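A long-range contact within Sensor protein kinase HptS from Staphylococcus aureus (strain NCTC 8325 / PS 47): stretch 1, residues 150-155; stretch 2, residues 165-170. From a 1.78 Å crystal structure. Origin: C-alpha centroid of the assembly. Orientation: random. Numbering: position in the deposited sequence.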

ATOM      1  N   GLY B 150     -32.477  -7.510 -15.636  1.00 92.59           N
ATOM      2  CA  GLY B 150     -33.789  -6.886 -15.616  1.00 88.91           C
ATOM      3  C   GLY B 150     -34.798  -7.366 -14.596  1.00 87.98           C
ATOM      4  O   GLY B 150     -35.933  -7.683 -14.961  1.00 88.41           O
ATOM      5  N   PHE B 151     -34.425  -7.399 -13.322  1.00 86.26           N
ATOM      6  CA  PHE B 151     -35.374  -7.820 -12.303  1.00 83.02           C
ATOM      7  C   PHE B 151     -36.111  -6.630 -11.698  1.00 82.16           C
ATOM      8  O   PHE B 151     -35.666  -5.481 -11.766  1.00 77.72           O
ATOM      9  CB  PHE B 151     -34.685  -8.604 -11.184  1.00 81.48           C
ATOM     10  CG  PHE B 151     -33.638  -9.569 -11.660  1.00 84.78           C
ATOM     11  CD1 PHE B 151     -34.002 -10.804 -12.171  1.00 87.45           C
ATOM     12  CD2 PHE B 151     -32.292  -9.249 -11.591  1.00 83.57           C
ATOM     13  CE1 PHE B 151     -33.044 -11.705 -12.608  1.00 86.83           C
ATOM     14  CE2 PHE B 151     -31.329 -10.147 -12.020  1.00 86.52           C
ATOM     15  CZ  PHE B 151     -31.706 -11.376 -12.535  1.00 86.53           C
ATOM     16  N   MET B 152     -37.257  -6.934 -11.090  1.00 80.08           N
ATOM     17  CA  MET B 152     -38.044  -5.973 -10.329  1.00 78.92           C
ATOM     18  C   MET B 152     -37.219  -5.413  -9.176  1.00 78.06           C
ATOM     19  O   MET B 152     -36.932  -6.128  -8.210  1.00 76.74           O
ATOM     20  CB  MET B 152     -39.320  -6.644  -9.813  1.00 79.10           C
ATOM     21  CG  MET B 152     -40.309  -5.718  -9.130  1.00 79.17           C
ATOM     22  SD  MET B 152     -41.611  -6.653  -8.299  1.00 87.88           S
ATOM     23  CE  MET B 152     -41.960  -7.913  -9.526  1.00 86.11           C
ATOM     24  N   ASN B 153     -36.837  -4.141  -9.264  1.00 76.24           N
ATOM     25  CA  ASN B 153     -35.889  -3.541  -8.335  1.00 75.01           C
ATOM     26  C   ASN B 153     -36.444  -2.247  -7.756  1.00 75.19           C
ATOM     27  O   ASN B 153     -37.430  -1.684  -8.241  1.00 73.14           O
ATOM     28  CB  ASN B 153     -34.544  -3.271  -9.022  1.00 73.81           C
ATOM     29  CG  ASN B 153     -34.615  -2.114 -10.002  1.00 75.72           C
ATOM     30  OD1 ASN B 153     -34.464  -0.952  -9.625  1.00 75.88           O
ATOM     31  ND2 ASN B 153     -34.868  -2.429 -11.269  1.00 76.72           N
ATOM     32  N   GLU B 154     -35.776  -1.779  -6.703  1.00 73.55           N
ATOM     33  CA  GLU B 154     -36.083  -0.504  -6.065  1.00 71.61           C
ATOM     34  C   GLU B 154     -34.823  -0.011  -5.371  1.00 69.17           C
ATOM     35  O   GLU B 154     -34.186  -0.770  -4.635  1.00 68.05           O
ATOM     36  CB  GLU B 154     -37.231  -0.643  -5.060  1.00 71.79           C
ATOM     37  CG  GLU B 154     -38.576  -0.188  -5.595  1.00 74.96           C
ATOM     38  CD  GLU B 154     -39.695  -0.362  -4.591  1.00 80.97           C
ATOM     39  OE1 GLU B 154     -40.172  -1.504  -4.424  1.00 80.64           O
ATOM     40  OE2 GLU B 154     -40.098   0.645  -3.971  1.00 82.92           O
ATOM     41  N   SER B 155     -34.468   1.249  -5.605  1.00 65.28           N
ATOM     42  CA  SER B 155     -33.221   1.809  -5.110  1.00 64.50           C
ATOM     43  C   SER B 155     -33.482   3.049  -4.266  1.00 67.59           C
ATOM     44  O   SER B 155     -34.471   3.762  -4.464  1.00 64.92           O
ATOM     45  CB  SER B 155     -32.276   2.170  -6.265  1.00 64.37           C
ATOM     46  OG  SER B 155     -32.821   3.205  -7.064  1.00 67.55           O
ATOM     47  N   LEU B 165     -28.375   1.964  -2.709  1.00 54.88           N
ATOM     48  CA  LEU B 165     -28.679   0.591  -2.328  1.00 58.23           C
ATOM     49  C   LEU B 165     -29.825   0.088  -3.195  1.00 62.66           C
ATOM     50  O   LEU B 165     -30.907   0.683  -3.204  1.00 62.31           O
ATOM     51  CB  LEU B 165     -29.045   0.499  -0.847  1.00 55.83           C
ATOM     52  CG  LEU B 165     -29.724  -0.807  -0.426  1.00 58.09           C
ATOM     53  CD1 LEU B 165     -28.761  -1.985  -0.536  1.00 54.20           C
ATOM     54  CD2 LEU B 165     -30.288  -0.696   0.980  1.00 58.17           C
ATOM     55  N   ILE B 166     -29.590  -1.005  -3.916  1.00 61.68           N
ATOM     56  CA  ILE B 166     -30.567  -1.561  -4.844  1.00 62.86           C
ATOM     57  C   ILE B 166     -30.916  -2.974  -4.402  1.00 63.55           C
ATOM     58  O   ILE B 166     -30.036  -3.839  -4.308  1.00 62.45           O
ATOM     59  CB  ILE B 166     -30.048  -1.560  -6.290  1.00 63.62           C
ATOM     60  CG1 ILE B 166     -29.366  -0.229  -6.619  1.00 63.57           C
ATOM     61  CG2 ILE B 166     -31.181  -1.852  -7.264  1.00 68.23           C
ATOM     62  CD1 ILE B 166     -28.345  -0.336  -7.717  1.00 66.11           C
ATOM     63  N   ILE B 167     -32.201  -3.211  -4.150  1.00 62.74           N
ATOM     64  CA  ILE B 167     -32.721  -4.527  -3.803  1.00 64.50           C
ATOM     65  C   ILE B 167     -33.641  -4.984  -4.926  1.00 67.48           C
ATOM     66  O   ILE B 167     -34.576  -4.266  -5.302  1.00 66.98           O
ATOM     67  CB  ILE B 167     -33.456  -4.512  -2.452  1.00 65.67           C
ATOM     68  CG1 ILE B 167     -32.480  -4.175  -1.325  1.00 63.84           C
ATOM     69  CG2 ILE B 167     -34.127  -5.849  -2.200  1.00 66.58           C
ATOM     70  CD1 ILE B 167     -33.112  -4.178   0.047  1.00 63.93           C
ATOM     71  N   TYR B 168     -33.371  -6.171  -5.467  1.00 67.71           N
ATOM     72  CA  TYR B 168     -34.073  -6.677  -6.637  1.00 70.34           C
ATOM     73  C   TYR B 168     -34.540  -8.107  -6.390  1.00 72.53           C
ATOM     74  O   TYR B 168     -34.194  -8.737  -5.388  1.00 69.13           O
ATOM     75  CB  TYR B 168     -33.187  -6.611  -7.888  1.00 71.65           C
ATOM     76  CG  TYR B 168     -31.842  -7.288  -7.734  1.00 70.75           C
ATOM     77  CD1 TYR B 168     -30.752  -6.603  -7.211  1.00 67.19           C
ATOM     78  CD2 TYR B 168     -31.660  -8.611  -8.117  1.00 71.72           C
ATOM     79  CE1 TYR B 168     -29.523  -7.216  -7.070  1.00 66.05           C
ATOM     80  CE2 TYR B 168     -30.433  -9.233  -7.981  1.00 70.24           C
ATOM     81  CZ  TYR B 168     -29.368  -8.530  -7.457  1.00 69.20           C
ATOM     82  OH  TYR B 168     -28.146  -9.143  -7.319  1.00 66.62           O
ATOM     83  N   LYS B 169     -35.329  -8.616  -7.336  1.00 76.51           N
ATOM     84  CA  LYS B 169     -35.941  -9.931  -7.208  1.00 76.77           C
ATOM     85  C   LYS B 169     -36.413 -10.400  -8.577  1.00 79.52           C
ATOM     86  O   LYS B 169     -36.989  -9.621  -9.339  1.00 80.52           O
ATOM     87  CB  LYS B 169     -37.116  -9.896  -6.223  1.00 76.38           C
ATOM     88  CG  LYS B 169     -37.947 -11.167  -6.193  1.00 77.63           C
ATOM     89  CD  LYS B 169     -38.690 -11.311  -4.877  1.00 76.86           C
ATOM     90  CE  LYS B 169     -39.675 -12.464  -4.929  1.00 78.93           C
ATOM     91  NZ  LYS B 169     -38.982 -13.771  -5.107  1.00 76.76           N
ATOM     92  N   ASP B 170     -36.175 -11.675  -8.873  1.00 80.03           N
ATOM     93  CA  ASP B 170     -36.621 -12.269 -10.132  1.00 83.77           C
ATOM     94  C   ASP B 170     -38.065 -12.746 -10.030  1.00 84.04           C
ATOM     95  O   ASP B 170     -38.977 -11.956  -9.784  1.00 83.31           O
ATOM     96  CB  ASP B 170     -35.710 -13.434 -10.531  1.00 86.43           C
ATOM     97  CG  ASP B 170     -35.984 -13.933 -11.939  1.00 88.91           C
ATOM     98  OD1 ASP B 170     -36.584 -13.180 -12.735  1.00 87.44           O
ATOM     99  OD2 ASP B 170     -35.597 -15.078 -12.251  1.00 90.26           O
TER

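Two strands of one chain run antiparallel here, their directions 166° apart and their axes 4.7 Å apart at closest approach. The rule to read from them is that the backbone sets the register, while the side chains add packing along one face and a ring contact at the far end.

Leu 165 takes part through its backbone. Its side chain does not reach stretch 1, but Leu 165 O lies 3.2 Å from Ser 155 CA in a CA-H...O contact.

Ile 166 is paired with Ser 155 at a non-hydrogen-bonded position, where the CA atoms come to 4.3 Å and the side chains share a face. Ile 166 CG1 packs 3.8 Å from Ser 155 CB, and its CG2 lies 4.1 Å from Asn 153 CB, so this one branched side chain touches two alternate residues of the partner strand.

Ile 167 makes the firmest backbone link. Its N donates to Glu 154 O at 3.2 Å and a nearly straight 171°, and its O accepts from Glu 154 N at 3.1 Å and 143°. Ile 167 O also receives a CA-H...O contact from Asn 153 CA at 3.4 Å. The two side chains start on the same face, but their ends lead away from the opposing stretches, leaving the pairing chiefly to the main chain.

Tyr 168 faces Asn 153 with the CA atoms only 4.0 Å apart, and Tyr 168 CB meets Asn 153 CB at 3.8 Å. Tyr 168 CA also approaches Met 152 O at 3.3 Å in a further CA-H...O contact. With chi1 at p, its ring lies beside that of Phe 151: the planes are 18° from parallel but slid apart, with centroids separated by 5.6 Å. The rings barely overlap, and their closest atoms are Tyr 168 CD2 and Phe 151 CD2 at 3.6 Å. Within stretch 1, Asn 153 ND2 donates to Phe 151 O at 3.2 Å, tying the residue opposite Tyr 168 to the backbone of its aromatic neighbour.

Lys 169 exchanges two weak, bent bonds with Met 152: Lys 169 N to Met 152 O at 3.1 Å and 124°, and Met 152 N to Lys 169 O at 3.2 Å and 120°. Lys 169 O also sits 3.1 Å from Phe 151 CB.

Asp 170 closes the contact without a hydrogen bond to stretch 1; its CB lies 3.5 Å from Phe 151 CD1. Phe 151 thus touches three successive residues, and has the largest area covered by the other stretch.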